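Local coordinates for protein fatty acid synthase 1, isoform A (Drosophila melanogaster, PDB 6FN6) that is the dehydratase-enoylreductase-ketoreductase modifying region of a fatty acid synthase that probably builds long-chain saturated fatty acids from acetyl-CoA and malonyl-CoA with NADPH, at residues A[386-391]-A[422-427]. Sequence-based numbering, arbitrary orientation.
Sequences PDTKTL and TKFGFV
Phe424 reaches across to Thr388 and Leu391, which meet its ring from different directions. Leu391 lies over one face: its CD2 methyl sits 4.1 Å from the centroid of the Phe424 ring, 29° off the normal, a CH-pi contact displaced toward the CD2 side of the ring, where Leu391 CD2 and Phe424 CD2 are 3.7 Å apart. With CG of the leucine anti to its backbone N (chi1 174°), chi2 of 61° sets CD2 over the ring, and the two side chains run past each other in opposite directions. Thr388 instead meets the far end of the ring. Its OG1 lies near the ring plane, 3.5 Å from Phe424 CZ, and its CB is 3.6 Å from the same atom; this hydroxyl also makes a weak hydrogen bond to Glu392. The sheet of strands 402-409 and 426-433 has the strand order of a class I methyltransferase fold, consistent with the pseudo-methyltransferase domain of animal fatty acid synthases, and the contact joins the loop into helix 389-395, and its first turn, to the residue after helix 410-423. Next, Gly425, with positive phi, is the C-prime residue of a Schellman motif, its N bonded to Thr422 O at 3.0 Å. An alanine at Phe424 is likely to open a gap here, leaving Leu391 CD2 without its aromatic face. Ile395 and Glu392 touch the Phe424 side chain, and Leu420 packs against Thr388 and Leu391.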
loop_
_atom_site.group_PDB
_atom_site.type_symbol
_atom_site.label_atom_id
_atom_site.label_comp_id
_atom_site.label_asym_id
_atom_site.label_seq_id
_atom_site.Cartn_x
_atom_site.Cartn_y
_atom_site.Cartn_z
ATOM N N PRO A 386 22.853 -81.965 28.465
ATOM C CA PRO A 386 23.159 -83.331 28.907
ATOM C C PRO A 386 22.132 -83.862 29.903
ATOM O O PRO A 386 21.802 -85.047 29.877
ATOM C CB PRO A 386 24.536 -83.186 29.559
ATOM C CG PRO A 386 24.574 -81.784 30.044
ATOM C CD PRO A 386 23.785 -80.979 29.045
ATOM N N ASP A 387 21.640 -82.985 30.772
ATOM C CA ASP A 387 20.635 -83.360 31.759
ATOM C C ASP A 387 19.244 -82.943 31.289
ATOM O O ASP A 387 19.085 -81.939 30.593
ATOM C CB ASP A 387 20.950 -82.730 33.120
ATOM C CG ASP A 387 21.074 -81.217 33.056
ATOM O OD1 ASP A 387 20.214 -80.562 32.427
ATOM O OD2 ASP A 387 22.039 -80.677 33.638
ATOM N N THR A 388 18.241 -83.728 31.666
ATOM C CA THR A 388 16.870 -83.490 31.232
ATOM C C THR A 388 16.143 -82.550 32.191
ATOM O O THR A 388 14.982 -82.205 31.976
ATOM C CB THR A 388 16.073 -84.807 31.137
ATOM O OG1 THR A 388 15.858 -85.332 32.452
ATOM C CG2 THR A 388 16.825 -85.833 30.305
ATOM N N LYS A 389 16.831 -82.141 33.251
ATOM C CA LYS A 389 16.216 -81.340 34.301
ATOM C C LYS A 389 15.660 -80.025 33.755
ATOM O O LYS A 389 14.611 -79.558 34.200
ATOM C CB LYS A 389 17.230 -81.081 35.417
ATOM C CG LYS A 389 17.409 -82.280 36.342
ATOM C CD LYS A 389 18.639 -82.156 37.225
ATOM C CE LYS A 389 18.765 -83.360 38.147
ATOM N NZ LYS A 389 20.019 -83.338 38.948
ATOM N N THR A 390 16.363 -79.429 32.796
ATOM C CA THR A 390 15.896 -78.201 32.161
ATOM C C THR A 390 14.542 -78.451 31.499
ATOM O O THR A 390 13.601 -77.676 31.668
ATOM C CB THR A 390 16.901 -77.684 31.111
ATOM O OG1 THR A 390 18.184 -77.499 31.722
ATOM C CG2 THR A 390 16.436 -76.361 30.520
ATOM N N LEU A 391 14.456 -79.542 30.745
ATOM C CA LEU A 391 13.214 -79.929 30.086
ATOM C C LEU A 391 12.111 -80.225 31.096
ATOM O O LEU A 391 10.985 -79.749 30.953
ATOM C CB LEU A 391 13.448 -81.155 29.199
ATOM C CG LEU A 391 12.214 -81.772 28.536
ATOM C CD1 LEU A 391 11.544 -80.778 27.608
ATOM C CD2 LEU A 391 12.591 -83.042 27.785
ATOM N N THR A 422 9.658 -87.853 23.035
ATOM C CA THR A 422 8.848 -89.061 23.129
ATOM C C THR A 422 8.985 -89.647 24.531
ATOM O O THR A 422 8.005 -90.084 25.134
ATOM C CB THR A 422 9.262 -90.115 22.078
ATOM O OG1 THR A 422 9.161 -89.552 20.766
ATOM C CG2 THR A 422 8.368 -91.345 22.160
ATOM N N LYS A 423 10.212 -89.653 25.042
ATOM C CA LYS A 423 10.491 -90.196 26.364
ATOM C C LYS A 423 9.670 -89.508 27.444
ATOM O O LYS A 423 9.231 -90.151 28.398
ATOM C CB LYS A 423 11.983 -90.049 26.681
ATOM C CG LYS A 423 12.372 -90.424 28.107
ATOM C CD LYS A 423 13.849 -90.175 28.348
ATOM C CE LYS A 423 14.235 -90.437 29.795
ATOM N NZ LYS A 423 15.637 -90.014 30.067
ATOM N N PHE A 424 9.463 -88.205 27.296
ATOM C CA PHE A 424 8.722 -87.438 28.291
ATOM C C PHE A 424 7.257 -87.251 27.909
ATOM O O PHE A 424 6.555 -86.426 28.494
ATOM C CB PHE A 424 9.399 -86.087 28.522
ATOM C CG PHE A 424 10.608 -86.170 29.411
ATOM C CD1 PHE A 424 10.493 -85.957 30.775
ATOM C CD2 PHE A 424 11.852 -86.483 28.890
ATOM C CE1 PHE A 424 11.598 -86.041 31.602
ATOM C CE2 PHE A 424 12.961 -86.569 29.712
ATOM C CZ PHE A 424 12.832 -86.347 31.071
ATOM N N GLY A 425 6.796 -88.026 26.932
ATOM C CA GLY A 425 5.384 -88.063 26.597
ATOM C C GLY A 425 4.891 -86.926 25.725
ATOM O O GLY A 425 3.686 -86.680 25.636
ATOM N N PHE A 426 5.822 -86.226 25.089
ATOM C CA PHE A 426 5.477 -85.099 24.232
ATOM C C PHE A 426 5.564 -85.494 22.764
ATOM O O PHE A 426 6.294 -86.415 22.400
ATOM C CB PHE A 426 6.389 -83.905 24.519
ATOM C CG PHE A 426 5.898 -83.030 25.631
ATOM C CD1 PHE A 426 5.880 -83.490 26.936
ATOM C CD2 PHE A 426 5.444 -81.750 25.372
ATOM C CE1 PHE A 426 5.424 -82.686 27.962
ATOM C CE2 PHE A 426 4.988 -80.943 26.391
ATOM C CZ PHE A 426 4.976 -81.411 27.688
ATOM N N VAL A 427 4.802 -84.798 21.927
ATOM C CA VAL A 427 4.812 -85.047 20.493
ATOM C C VAL A 427 5.179 -83.758 19.762
ATOM O O VAL A 427 4.829 -82.662 20.198
ATOM C CB VAL A 427 3.447 -85.588 20.013
ATOM C CG1 VAL A 427 2.364 -84.523 20.144
ATOM C CG2 VAL A 427 3.542 -86.084 18.578
#